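Local coordinates for protein DNA gyrase, B subunit, truncated (PDB 3CWV) that probably catalyses the ATP-dependent breakage, passage and rejoining of double-stranded DNA, as the ATP-binding subunit of a type II topoisomerase, at residues Tyr43-Arg48 / Asp94-Asp99; Gly49-Val54 / Phe67-Thr72; Thr72-Asn77 / Ala149-Arg154; Gly187-Phe192 / Leu202-Gly207. All coordinates share one frame; numbering follows the deposited sequence.

Contact 1: Tyr43-Arg48 / Asp94-Asp99; sequences YEEARR and DGWGWD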
loop_
_atom_site.group_PDB
_atom_site.type_symbol
_atom_site.label_atom_id
_atom_site.label_comp_id
_atom_site.label_asym_id
_atom_site.label_seq_id
_atom_site.Cartn_x
_atom_site.Cartn_y
_atom_site.Cartn_z
ATOM N N TYR A 43 -5.815 2.321 1.468
ATOM C CA TYR A 43 -4.514 2.921 1.763
ATOM C C TYR A 43 -4.546 4.448 1.659
ATOM O O TYR A 43 -3.977 5.129 2.500
ATOM C CB TYR A 43 -3.404 2.433 0.824
ATOM C CG TYR A 43 -2.153 3.223 1.061
ATOM C CD1 TYR A 43 -1.366 2.986 2.191
ATOM C CD2 TYR A 43 -1.797 4.261 0.209
ATOM C CE1 TYR A 43 -0.224 3.742 2.429
ATOM C CE2 TYR A 43 -0.680 5.023 0.436
ATOM C CZ TYR A 43 0.104 4.756 1.546
ATOM O OH TYR A 43 1.213 5.512 1.761
ATOM N N GLU A 44 -5.154 4.979 0.605
ATOM C CA GLU A 44 -5.140 6.423 0.414
ATOM C C GLU A 44 -5.930 7.125 1.514
ATOM O O GLU A 44 -5.522 8.202 2.013
ATOM C CB GLU A 44 -5.636 6.805 -0.985
ATOM C CG GLU A 44 -5.814 8.319 -1.196
ATOM C CD GLU A 44 -4.500 9.109 -1.234
ATOM O OE1 GLU A 44 -3.405 8.518 -1.309
ATOM O OE2 GLU A 44 -4.570 10.351 -1.201
ATOM N N GLU A 45 -7.047 6.530 1.924
ATOM C CA GLU A 45 -7.787 7.064 3.077
ATOM C C GLU A 45 -6.949 6.993 4.350
ATOM O O GLU A 45 -6.888 7.972 5.117
ATOM C CB GLU A 45 -9.098 6.322 3.301
ATOM C CG GLU A 45 -10.035 6.417 2.098
ATOM C CD GLU A 45 -10.513 7.850 1.843
ATOM O OE1 GLU A 45 -11.223 8.425 2.699
ATOM O OE2 GLU A 45 -10.158 8.390 0.784
ATOM N N ALA A 46 -6.316 5.847 4.597
ATOM C CA ALA A 46 -5.431 5.704 5.778
ATOM C C ALA A 46 -4.266 6.702 5.720
ATOM O O ALA A 46 -3.932 7.314 6.739
ATOM C CB ALA A 46 -4.899 4.265 5.912
ATOM N N ARG A 47 -3.634 6.832 4.551
ATOM C CA ARG A 47 -2.524 7.772 4.365
ATOM C C ARG A 47 -2.906 9.215 4.812
ATOM O O ARG A 47 -2.084 9.968 5.365
ATOM C CB ARG A 47 -2.100 7.802 2.901
ATOM C CG ARG A 47 -0.832 8.639 2.648
ATOM C CD ARG A 47 -0.562 8.881 1.161
ATOM N NE ARG A 47 -1.533 9.757 0.491
ATOM C CZ ARG A 47 -1.583 11.081 0.646
ATOM N NH1 ARG A 47 -0.727 11.689 1.466
ATOM N NH2 ARG A 47 -2.472 11.797 -0.029
ATOM N N ARG A 48 -4.161 9.569 4.586
ATOM C CA ARG A 48 -4.676 10.923 4.853
ATOM C C ARG A 48 -5.253 11.038 6.249
ATOM O O ARG A 48 -5.776 12.098 6.620
ATOM C CB ARG A 48 -5.780 11.265 3.851
ATOM C CG ARG A 48 -5.276 11.417 2.432
ATOM C CD ARG A 48 -5.737 12.746 1.838
ATOM N NE ARG A 48 -5.062 13.865 2.493
ATOM C CZ ARG A 48 -5.469 15.128 2.428
ATOM N NH1 ARG A 48 -6.572 15.443 1.738
ATOM N NH2 ARG A 48 -4.779 16.067 3.065
ATOM N N ASP A 94 -11.719 15.229 -4.415
ATOM C CA ASP A 94 -11.461 14.495 -3.174
ATOM C C ASP A 94 -12.604 13.548 -2.885
ATOM O O ASP A 94 -13.727 13.775 -3.327
ATOM C CB ASP A 94 -11.330 15.442 -1.959
ATOM C CG ASP A 94 -10.243 16.499 -2.144
ATOM O OD1 ASP A 94 -9.156 16.297 -1.566
ATOM O OD2 ASP A 94 -10.485 17.509 -2.871
ATOM N N GLY A 95 -12.335 12.496 -2.117
ATOM C CA GLY A 95 -13.399 11.558 -1.796
ATOM C C GLY A 95 -12.890 10.148 -1.723
ATOM O O GLY A 95 -11.793 9.836 -2.241
ATOM N N TRP A 96 -13.662 9.310 -1.044
ATOM C CA TRP A 96 -13.385 7.873 -0.985
ATOM C C TRP A 96 -13.290 7.288 -2.406
ATOM O O TRP A 96 -14.258 7.292 -3.155
ATOM C CB TRP A 96 -14.461 7.144 -0.158
ATOM C CG TRP A 96 -13.989 5.812 0.321
ATOM C CD1 TRP A 96 -13.330 5.536 1.499
ATOM C CD2 TRP A 96 -14.118 4.563 -0.372
ATOM N NE1 TRP A 96 -13.058 4.171 1.583
ATOM C CE2 TRP A 96 -13.520 3.558 0.448
ATOM C CE3 TRP A 96 -14.707 4.189 -1.583
ATOM C CZ2 TRP A 96 -13.473 2.212 0.076
ATOM C CZ3 TRP A 96 -14.665 2.846 -1.952
ATOM C CH2 TRP A 96 -14.045 1.874 -1.116
ATOM N N GLY A 97 -12.121 6.801 -2.785
ATOM C CA GLY A 97 -11.938 6.201 -4.145
ATOM C C GLY A 97 -11.797 7.233 -5.255
ATOM O O GLY A 97 -11.692 6.874 -6.423
ATOM N N TRP A 98 -11.735 8.524 -4.907
ATOM C CA TRP A 98 -11.526 9.561 -5.917
ATOM C C TRP A 98 -10.089 9.474 -6.442
ATOM O O TRP A 98 -9.143 9.344 -5.667
ATOM C CB TRP A 98 -11.770 10.964 -5.338
ATOM C CG TRP A 98 -12.005 12.005 -6.383
ATOM C CD1 TRP A 98 -11.058 12.731 -7.040
ATOM C CD2 TRP A 98 -13.272 12.460 -6.872
ATOM N NE1 TRP A 98 -11.661 13.604 -7.922
ATOM C CE2 TRP A 98 -13.016 13.446 -7.848
ATOM C CE3 TRP A 98 -14.602 12.134 -6.572
ATOM C CZ2 TRP A 98 -14.041 14.131 -8.524
ATOM C CZ3 TRP A 98 -15.632 12.801 -7.280
ATOM C CH2 TRP A 98 -15.335 13.792 -8.225
ATOM N N ASP A 99 -9.931 9.580 -7.746
ATOM C CA ASP A 99 -8.652 9.326 -8.409
ATOM C C ASP A 99 -8.030 7.953 -8.056
ATOM O O ASP A 99 -6.825 7.845 -7.796
ATOM C CB ASP A 99 -7.644 10.441 -8.121
ATOM C CG ASP A 99 -6.495 10.493 -9.169
ATOM O OD1 ASP A 99 -6.709 10.080 -10.317
ATOM O OD2 ASP A 99 -5.391 10.950 -8.814
HETATM O O HOH W 1 -9.708 6.886 -1.238
#
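The last turn of helix 28-47 meets a type II beta turn, Gly95 to Trp98, where Glu45 lies against Trp96. The methylene makes the closest approach: Glu45 CG sits 3.5 Å from Trp96 CD1, oblique to the indole, and the two side chains cross at about a right angle. The Glu45 chain then bends at chi2 (-65°), which leaves CD also near that pyrrole carbon, at 3.7 Å from Trp96 CD1. The carboxylate reaches the turn through a water, which donates to Glu45 OE2 at 2.6 Å and accepts from Gly97 N at 2.9 Å. The turn closes on itself through Trp98 N to Gly95 O, 3.0 Å. Its loop joins helix 75-82 to helix 102-107 and probably corresponds to the ATP lid of the GHKL ATPase fold to which GyrB belongs. An alanine in place of Glu45 would probably leave the water that Gly97 N holds without its carboxylate acceptor and open a gap beside Trp96 CD1. Nearer the surface, Arg48 NH1 and Asp94 OD1 stay 4.3 Å apart, attracted but beyond a salt bridge. Trp96 also packs on Leu78 of helix 75-82 and on Val153 and Val155 of strand 151-159.

Contact 2: Gly49-Val54 / Phe67-Thr72; sequences GECRDV and FCTSRT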
loop_
_atom_site.group_PDB
_atom_site.type_symbol
_atom_site.label_atom_id
_atom_site.label_comp_id
_atom_site.label_asym_id
_atom_site.label_seq_id
_atom_site.Cartn_x
_atom_site.Cartn_y
_atom_site.Cartn_z
ATOM N N GLY A 49 -5.187 9.948 7.011
ATOM C CA GLY A 49 -5.656 9.972 8.387
ATOM C C GLY A 49 -7.174 9.884 8.467
ATOM O O GLY A 49 -7.791 10.343 9.446
ATOM N N GLU A 50 -7.773 9.233 7.462
ATOM C CA GLU A 50 -9.228 9.160 7.305
ATOM C C GLU A 50 -9.793 7.731 7.350
ATOM O O GLU A 50 -10.967 7.493 7.035
ATOM C CB GLU A 50 -9.641 9.851 6.007
ATOM C CG GLU A 50 -9.250 11.346 5.933
ATOM C CD GLU A 50 -10.024 12.188 6.945
ATOM O OE1 GLU A 50 -10.969 11.670 7.584
ATOM O OE2 GLU A 50 -9.673 13.369 7.122
ATOM N N CYS A 51 -8.969 6.773 7.760
ATOM C CA CYS A 51 -9.450 5.394 7.864
ATOM C C CYS A 51 -8.646 4.675 8.916
ATOM O O CYS A 51 -7.412 4.652 8.847
ATOM C CB CYS A 51 -9.315 4.670 6.519
ATOM S SG CYS A 51 -9.797 2.898 6.667
ATOM N N ARG A 52 -9.341 4.096 9.893
ATOM C CA ARG A 52 -8.689 3.393 10.989
ATOM C C ARG A 52 -8.790 1.872 10.897
ATOM O O ARG A 52 -8.058 1.179 11.602
ATOM C CB ARG A 52 -9.287 3.831 12.327
ATOM C CG ARG A 52 -9.013 5.323 12.645
ATOM C CD ARG A 52 -9.769 5.750 13.912
ATOM N NE ARG A 52 -9.642 7.194 14.133
ATOM C CZ ARG A 52 -10.562 7.955 14.722
ATOM N NH1 ARG A 52 -11.701 7.422 15.152
ATOM N NH2 ARG A 52 -10.345 9.259 14.871
ATOM N N ASP A 53 -9.729 1.363 10.093
ATOM C CA ASP A 53 -9.981 -0.097 9.994
ATOM C C ASP A 53 -10.287 -0.485 8.552
ATOM O O ASP A 53 -11.052 0.208 7.872
ATOM C CB ASP A 53 -11.156 -0.567 10.863
ATOM C CG ASP A 53 -11.083 -0.051 12.281
ATOM O OD1 ASP A 53 -10.632 -0.804 13.157
ATOM O OD2 ASP A 53 -11.460 1.120 12.500
ATOM N N VAL A 54 -9.701 -1.601 8.110
ATOM C CA VAL A 54 -9.935 -2.167 6.778
ATOM C C VAL A 54 -10.098 -3.672 6.953
ATOM O O VAL A 54 -9.247 -4.315 7.593
ATOM C CB VAL A 54 -8.699 -1.932 5.837
ATOM C CG1 VAL A 54 -8.927 -2.597 4.454
ATOM C CG2 VAL A 54 -8.408 -0.465 5.680
ATOM N N PHE A 67 -14.330 -3.778 3.494
ATOM C CA PHE A 67 -14.986 -2.767 4.325
ATOM C C PHE A 67 -13.952 -1.828 4.927
ATOM O O PHE A 67 -12.875 -2.268 5.339
ATOM C CB PHE A 67 -15.828 -3.416 5.436
ATOM C CG PHE A 67 -16.367 -2.416 6.440
ATOM C CD1 PHE A 67 -17.542 -1.734 6.186
ATOM C CD2 PHE A 67 -15.665 -2.139 7.611
ATOM C CE1 PHE A 67 -18.031 -0.783 7.086
ATOM C CE2 PHE A 67 -16.145 -1.196 8.520
ATOM C CZ PHE A 67 -17.332 -0.522 8.261
ATOM N N CYS A 68 -14.291 -0.532 4.984
ATOM C CA CYS A 68 -13.424 0.487 5.566
ATOM C C CYS A 68 -14.255 1.371 6.485
ATOM O O CYS A 68 -15.351 1.737 6.106
ATOM C CB CYS A 68 -12.898 1.394 4.467
ATOM S SG CYS A 68 -11.708 0.635 3.411
ATOM N N THR A 69 -13.735 1.704 7.665
ATOM C CA THR A 69 -14.378 2.694 8.528
ATOM C C THR A 69 -13.953 4.051 8.039
ATOM O O THR A 69 -12.976 4.181 7.300
ATOM C CB THR A 69 -13.969 2.528 10.028
ATOM O OG1 THR A 69 -12.539 2.538 10.139
ATOM C CG2 THR A 69 -14.519 1.205 10.591
ATOM N N SER A 70 -14.680 5.082 8.448
ATOM C CA SER A 70 -14.472 6.409 7.886
ATOM C C SER A 70 -15.150 7.427 8.783
ATOM O O SER A 70 -16.055 7.070 9.552
ATOM C CB SER A 70 -15.102 6.479 6.482
ATOM O OG SER A 70 -14.785 7.716 5.834
ATOM N N ARG A 71 -14.714 8.681 8.693
ATOM C CA ARG A 71 -15.493 9.778 9.282
ATOM C C ARG A 71 -16.006 10.685 8.176
ATOM O O ARG A 71 -16.713 11.643 8.443
ATOM C CB ARG A 71 -14.644 10.602 10.260
ATOM C CG ARG A 71 -14.532 10.029 11.677
ATOM C CD ARG A 71 -13.102 10.211 12.189
ATOM N NE ARG A 71 -12.267 9.143 11.642
ATOM C CZ ARG A 71 -11.019 9.277 11.205
ATOM N NH1 ARG A 71 -10.412 10.456 11.228
ATOM N NH2 ARG A 71 -10.383 8.217 10.722
ATOM N N THR A 72 -15.653 10.401 6.922
ATOM C CA THR A 72 -16.022 11.328 5.839
ATOM C C THR A 72 -16.828 10.761 4.654
ATOM O O THR A 72 -17.455 11.522 3.905
ATOM C CB THR A 72 -14.786 12.046 5.267
ATOM O OG1 THR A 72 -13.841 11.059 4.799
ATOM C CG2 THR A 72 -14.153 12.935 6.326
HETATM O O HOH W 2 -12.531 7.353 4.783
HETATM O O HOH W 3 -12.542 9.764 7.183
HETATM O O HOH W 4 -7.228 7.389 10.405
HETATM O O HOH W 5 -11.846 5.722 10.428
#
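At the open end of the beta hairpin formed by strands 53-58 and 64-70, Arg52 and Arg71 lay their guanidinium groups flat on each other, centres 3.8 Å apart and planes at 5°. Arg71 has other partners. Its chain bends at chi2 and chi3, and NH1 donates to Gly49 O at 3.2 Å, the oxygen near the guanidinium plane, while Glu50 OE1 lies over the face opposite Arg52 as a long salt bridge, 3.9 Å from Arg71 NH1, an attraction of charges with no N-H aimed at the oxygen. Together these probably offset the repulsion between the two arginines. Gly49 itself ends helix 28-47 in a Schellman motif. Where the two chains splay apart, water fills in: one molecule accepts from Arg71 N and lies 2.8 Å from Glu50 O, and another accepts from Arg71 NH2 at 2.9 Å and donates to Thr69 OG1. Further in, the Thr69 hydroxyl donates to the anti lone pair of Asp53 OD2 at 3.0 Å, and Thr69 N bonds to Asp53 O at 3.1 Å. Val54 and Cys68 then form an antiparallel non-hydrogen-bonded pair, with Val54 CG2 4.2 Å from Cys68 SG; both side chains touch Ala42 of helix 28-47. A helix packed on one face of the antiparallel hairpin that follows it is characteristic of the alpha/beta sandwich of GHKL ATPases.

Contact 3: Thr72-Asn77 / Ala149-Arg154; sequences TVTAEN and AERGVR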
loop_
_atom_site.group_PDB
_atom_site.type_symbol
_atom_site.label_atom_id
_atom_site.label_comp_id
_atom_site.label_asym_id
_atom_site.label_seq_id
_atom_site.Cartn_x
_atom_site.Cartn_y
_atom_site.Cartn_z
ATOM N N THR A 72 -15.653 10.401 6.922
ATOM C CA THR A 72 -16.022 11.328 5.839
ATOM C C THR A 72 -16.828 10.761 4.654
ATOM O O THR A 72 -17.455 11.522 3.905
ATOM C CB THR A 72 -14.786 12.046 5.267
ATOM O OG1 THR A 72 -13.841 11.059 4.799
ATOM C CG2 THR A 72 -14.153 12.935 6.326
ATOM N N VAL A 73 -16.804 9.442 4.457
ATOM C CA VAL A 73 -17.439 8.860 3.265
ATOM C C VAL A 73 -18.919 9.250 3.156
ATOM O O VAL A 73 -19.635 9.346 4.171
ATOM C CB VAL A 73 -17.266 7.298 3.210
ATOM C CG1 VAL A 73 -18.084 6.597 4.336
ATOM C CG2 VAL A 73 -17.629 6.771 1.802
ATOM N N THR A 74 -19.383 9.499 1.939
ATOM C CA THR A 74 -20.822 9.686 1.715
ATOM C C THR A 74 -21.369 8.800 0.606
ATOM O O THR A 74 -20.647 8.397 -0.309
ATOM C CB THR A 74 -21.150 11.133 1.312
ATOM O OG1 THR A 74 -20.642 11.363 0.001
ATOM C CG2 THR A 74 -20.494 12.123 2.264
ATOM N N ALA A 75 -22.675 8.562 0.632
ATOM C CA ALA A 75 -23.302 7.817 -0.443
ATOM C C ALA A 75 -23.211 8.546 -1.783
ATOM O O ALA A 75 -23.061 7.902 -2.826
ATOM C CB ALA A 75 -24.772 7.495 -0.101
ATOM N N GLU A 76 -23.328 9.878 -1.779
ATOM C CA GLU A 76 -23.233 10.628 -3.034
ATOM C C GLU A 76 -21.856 10.476 -3.681
ATOM O O GLU A 76 -21.743 10.346 -4.901
ATOM C CB GLU A 76 -23.476 12.118 -2.813
ATOM C CG GLU A 76 -23.855 12.765 -4.123
ATOM C CD GLU A 76 -23.440 14.209 -4.230
ATOM O OE1 GLU A 76 -23.414 14.906 -3.179
ATOM O OE2 GLU A 76 -23.169 14.642 -5.381
ATOM N N ASN A 77 -20.830 10.535 -2.835
ATOM C CA ASN A 77 -19.423 10.222 -3.185
ATOM C C ASN A 77 -19.332 8.870 -3.911
ATOM O O ASN A 77 -18.842 8.825 -5.037
ATOM C CB ASN A 77 -18.585 10.321 -1.884
ATOM C CG ASN A 77 -17.191 9.635 -1.927
ATOM O OD1 ASN A 77 -16.690 9.167 -2.960
ATOM N ND2 ASN A 77 -16.556 9.602 -0.745
ATOM N N ALA A 149 -18.303 2.225 13.709
ATOM C CA ALA A 149 -17.619 3.505 13.575
ATOM C C ALA A 149 -18.629 4.574 13.207
ATOM O O ALA A 149 -19.765 4.246 12.897
ATOM C CB ALA A 149 -16.511 3.416 12.493
ATOM N N GLU A 150 -18.199 5.834 13.156
ATOM C CA GLU A 150 -19.090 6.932 12.742
ATOM C C GLU A 150 -19.670 6.665 11.348
ATOM O O GLU A 150 -20.886 6.821 11.111
ATOM C CB GLU A 150 -18.341 8.271 12.713
ATOM C CG GLU A 150 -17.879 8.798 14.045
ATOM C CD GLU A 150 -17.314 10.223 13.940
ATOM O OE1 GLU A 150 -17.542 10.890 12.906
ATOM O OE2 GLU A 150 -16.648 10.675 14.896
ATOM N N ARG A 151 -18.785 6.277 10.419
ATOM C CA ARG A 151 -19.199 5.979 9.067
ATOM C C ARG A 151 -18.397 4.777 8.559
ATOM O O ARG A 151 -17.381 4.391 9.142
ATOM C CB ARG A 151 -18.930 7.158 8.119
ATOM C CG ARG A 151 -19.542 8.469 8.537
ATOM C CD ARG A 151 -19.676 9.386 7.360
ATOM N NE ARG A 151 -19.907 10.742 7.828
ATOM C CZ ARG A 151 -20.021 11.793 7.037
ATOM N NH1 ARG A 151 -19.920 11.639 5.724
ATOM N NH2 ARG A 151 -20.205 13.002 7.571
ATOM N N GLY A 152 -18.867 4.198 7.465
ATOM C CA GLY A 152 -18.116 3.108 6.835
ATOM C C GLY A 152 -18.664 2.810 5.467
ATOM O O GLY A 152 -19.758 3.249 5.112
ATOM N N VAL A 153 -17.889 2.049 4.695
ATOM C CA VAL A 153 -18.293 1.690 3.355
ATOM C C VAL A 153 -17.811 0.250 3.087
ATOM O O VAL A 153 -16.692 -0.105 3.456
ATOM C CB VAL A 153 -17.762 2.694 2.296
ATOM C CG1 VAL A 153 -16.280 2.993 2.527
ATOM C CG2 VAL A 153 -18.038 2.194 0.868
ATOM N N ARG A 154 -18.697 -0.560 2.533
ATOM C CA ARG A 154 -18.344 -1.913 2.075
ATOM C C ARG A 154 -18.570 -2.037 0.571
ATOM O O ARG A 154 -19.607 -1.639 0.064
ATOM C CB ARG A 154 -19.202 -2.946 2.816
ATOM C CG ARG A 154 -18.918 -4.421 2.451
ATOM C CD ARG A 154 -20.029 -5.283 3.124
ATOM N NE ARG A 154 -19.694 -6.708 3.145
ATOM C CZ ARG A 154 -20.259 -7.644 2.374
ATOM N NH1 ARG A 154 -19.882 -8.914 2.503
ATOM N NH2 ARG A 154 -21.204 -7.330 1.496
#
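Arg151 and Val73 carry both kinds of interaction here, polar and apolar. The single hydrogen bond across the contact runs from Arg151 NH1 to Val73 O, 2.8 Å long with an N-H...O angle of 162°. The oxygen lies in the guanidinium plane, but the donor stands 55° above the carbonyl plane. The Arg151 chain is extended from CG to NE and passes Val73 O, with CD 3.2 Å from it. Within 72-77, Thr74 is the N-cap of helix 75-82, its OG1 accepting from Asn77 N at 3.0 Å. Carbon atoms also pack round the guanidinium: Thr72 CA lies over one face, toward the rim, and Thr74 CG2 meets the edge 3.5 Å from Arg151 NH1. An alanine in place of Arg151 would probably leave Val73 O without this donor and uncover the backbone of Thr72. Van der Waals contact continues along the strand, where Val73 CG1 rests 3.9 Å from Arg151 CB and Val73 CG2 lies 4.1 Å from Val153 CG1. The contact thus fixes the turn between strand 64-70 and helix 75-82 to the start of strand 151-159, which lies between strands 64-70 and 109-118 in the sheet; Leu78 of the helix touches both Val73 and Val153.

Contact 4: Gly187-Phe192 / Leu202-Gly207; sequences GLRVSF and LWHLPG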
loop_
_atom_site.group_PDB
_atom_site.type_symbol
_atom_site.label_atom_id
_atom_site.label_comp_id
_atom_site.label_asym_id
_atom_site.label_seq_id
_atom_site.Cartn_x
_atom_site.Cartn_y
_atom_site.Cartn_z
ATOM N N GLY A 187 -0.347 1.794 12.347
ATOM C CA GLY A 187 -1.504 2.103 13.171
ATOM C C GLY A 187 -2.827 1.708 12.530
ATOM O O GLY A 187 -3.810 1.504 13.230
ATOM N N LEU A 188 -2.860 1.600 11.205
ATOM C CA LEU A 188 -4.045 1.079 10.517
ATOM C C LEU A 188 -4.299 -0.387 10.939
ATOM O O LEU A 188 -3.372 -1.199 10.927
ATOM C CB LEU A 188 -3.817 1.104 8.997
ATOM C CG LEU A 188 -4.966 0.598 8.119
ATOM C CD1 LEU A 188 -6.246 1.415 8.355
ATOM C CD2 LEU A 188 -4.571 0.601 6.630
ATOM N N ARG A 189 -5.537 -0.702 11.327
ATOM C CA ARG A 189 -5.968 -2.093 11.587
ATOM C C ARG A 189 -6.457 -2.750 10.307
ATOM O O ARG A 189 -7.410 -2.269 9.686
ATOM C CB ARG A 189 -7.083 -2.114 12.645
ATOM C CG ARG A 189 -6.579 -1.595 13.987
ATOM C CD ARG A 189 -7.641 -1.534 15.034
ATOM N NE ARG A 189 -7.046 -1.128 16.309
ATOM C CZ ARG A 189 -6.400 -1.945 17.146
ATOM N NH1 ARG A 189 -6.260 -3.242 16.863
ATOM N NH2 ARG A 189 -5.890 -1.456 18.278
ATOM N N VAL A 190 -5.784 -3.817 9.872
ATOM C CA VAL A 190 -6.157 -4.435 8.610
ATOM C C VAL A 190 -6.439 -5.895 8.913
ATOM O O VAL A 190 -5.631 -6.535 9.571
ATOM C CB VAL A 190 -5.008 -4.432 7.580
ATOM C CG1 VAL A 190 -5.484 -5.076 6.276
ATOM C CG2 VAL A 190 -4.503 -3.002 7.304
ATOM N N SER A 191 -7.580 -6.406 8.447
ATOM C CA SER A 191 -7.957 -7.792 8.702
ATOM C C SER A 191 -8.210 -8.533 7.396
ATOM O O SER A 191 -8.721 -7.960 6.424
ATOM C CB SER A 191 -9.226 -7.846 9.553
ATOM O OG SER A 191 -8.976 -7.304 10.845
ATOM N N PHE A 192 -7.863 -9.814 7.396
ATOM C CA PHE A 192 -8.181 -10.681 6.285
ATOM C C PHE A 192 -9.084 -11.810 6.805
ATOM O O PHE A 192 -8.684 -12.550 7.682
ATOM C CB PHE A 192 -6.887 -11.218 5.681
ATOM C CG PHE A 192 -7.110 -12.112 4.520
ATOM C CD1 PHE A 192 -7.557 -11.585 3.304
ATOM C CD2 PHE A 192 -6.886 -13.489 4.628
ATOM C CE1 PHE A 192 -7.784 -12.418 2.197
ATOM C CE2 PHE A 192 -7.120 -14.331 3.530
ATOM C CZ PHE A 192 -7.560 -13.791 2.309
ATOM N N LEU A 202 -5.779 -10.347 12.006
ATOM C CA LEU A 202 -5.733 -8.898 12.208
ATOM C C LEU A 202 -4.299 -8.493 12.322
ATOM O O LEU A 202 -3.558 -9.044 13.155
ATOM C CB LEU A 202 -6.479 -8.457 13.482
ATOM C CG LEU A 202 -6.179 -7.000 13.942
ATOM C CD1 LEU A 202 -6.749 -5.908 12.962
ATOM C CD2 LEU A 202 -6.637 -6.720 15.424
ATOM N N TRP A 203 -3.883 -7.555 11.466
ATOM C CA TRP A 203 -2.565 -6.931 11.606
ATOM C C TRP A 203 -2.739 -5.516 12.132
ATOM O O TRP A 203 -3.608 -4.787 11.681
ATOM C CB TRP A 203 -1.838 -6.870 10.259
ATOM C CG TRP A 203 -1.501 -8.212 9.731
ATOM C CD1 TRP A 203 -0.381 -8.939 10.018
ATOM C CD2 TRP A 203 -2.274 -9.000 8.819
ATOM N NE1 TRP A 203 -0.407 -10.139 9.343
ATOM C CE2 TRP A 203 -1.554 -10.206 8.596
ATOM C CE3 TRP A 203 -3.512 -8.823 8.186
ATOM C CZ2 TRP A 203 -2.026 -11.214 7.758
ATOM C CZ3 TRP A 203 -3.984 -9.816 7.360
ATOM C CH2 TRP A 203 -3.240 -11.007 7.146
ATOM N N HIS A 204 -1.912 -5.142 13.095
ATOM C CA HIS A 204 -1.854 -3.785 13.578
ATOM C C HIS A 204 -0.376 -3.581 13.921
ATOM O O HIS A 204 0.161 -4.223 14.839
ATOM C CB HIS A 204 -2.807 -3.579 14.768
ATOM C CG HIS A 204 -2.711 -2.215 15.382
ATOM N ND1 HIS A 204 -2.356 -2.012 16.698
ATOM C CD2 HIS A 204 -2.876 -0.987 14.845
ATOM C CE1 HIS A 204 -2.321 -0.716 16.949
ATOM N NE2 HIS A 204 -2.635 -0.070 15.842
ATOM N N LEU A 205 0.311 -2.799 13.088
ATOM C CA LEU A 205 1.752 -2.616 13.215
ATOM C C LEU A 205 2.049 -1.141 13.527
ATOM O O LEU A 205 2.460 -0.389 12.649
ATOM C CB LEU A 205 2.490 -3.103 11.946
ATOM C CG LEU A 205 2.723 -4.630 11.782
ATOM C CD1 LEU A 205 1.420 -5.381 11.537
ATOM C CD2 LEU A 205 3.729 -4.946 10.652
ATOM N N PRO A 206 1.838 -0.717 14.789
ATOM C CA PRO A 206 2.059 0.709 15.084
ATOM C C PRO A 206 3.513 1.122 14.849
ATOM O O PRO A 206 3.785 2.282 14.570
ATOM C CB PRO A 206 1.654 0.855 16.558
ATOM C CG PRO A 206 1.658 -0.545 17.133
ATOM C CD PRO A 206 1.426 -1.497 15.975
ATOM N N GLY A 207 4.437 0.168 14.892
ATOM C CA GLY A 207 5.826 0.466 14.566
ATOM C C GLY A 207 6.134 0.473 13.083
ATOM O O GLY A 207 7.274 0.660 12.700
HETATM O O HOH W 6 -0.671 -0.900 11.222
#
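Backbone bonds between Val190 and Trp203 zip this hairpin: Val190 N donates to Trp203 O at 3.0 Å, and Trp203 N to Val190 O at 2.8 Å, making an antiparallel hydrogen-bonded pair. Where the strands part beyond it, a water takes over, 2.7 Å from Leu188 O and accepting from Leu205 N at 2.8 Å. On the face carrying Arg189, Ser191, Leu202 and His204 the Arg189 guanidinium lies flat on the imidazole, centres 4.1 Å apart and planes at 17°, a stack offset toward the ring's rim. His204 CG, anti to its backbone N (chi1 175°), falls close to Arg189 NH1 and CZ. Pro206 CD covers the other imidazole face, and Gly187 O approaches the ring edge in plane, 3.1 Å from His204 CD2, so that the ring is hemmed in from three directions. Methyl and ring contacts complete the pairing. Leu202 reaches with one methyl, CD2, to the edge of the Arg189 guanidinium and with the other, CD1, to within 3.4 Å of Ser191 OG. On the opposite face the Trp203 indole meets Phe192 CB edge-on, its CZ3 3.6 Å away. Strand 199-204 is the outermost on this side of the eight-stranded sheet; strand 189-194 runs parallel to strand 53-58 on its inner flank, while helix 171-184 covers Trp203 through Cys178, Asn179 and Ala182.

One mixed sheet and its helices organise all four contacts. Contacts 2, 3 and 4 reach that sheet, ordered 151-159, 64-70, 53-58, 189-194, 199-204 across this part; contact 1 lies on its helix side. Contacts 2 and 3, centres about 8 Å apart, share Thr72. Centre to centre, contact 1 lies about 10 Å from contact 2, touching it through Glu45 and Trp96, and 12 Å from contact 3, touching it through Trp96. Contacts 2 and 4, centres about 13 Å apart, are joined by probable backbone bonds between strands 53-58 and 189-194. Along the chain, contact 2 falls between the segments of contact 1, contact 3 crosses it, and contact 4 follows, an interlocking consistent with a GHKL-type ATPase domain.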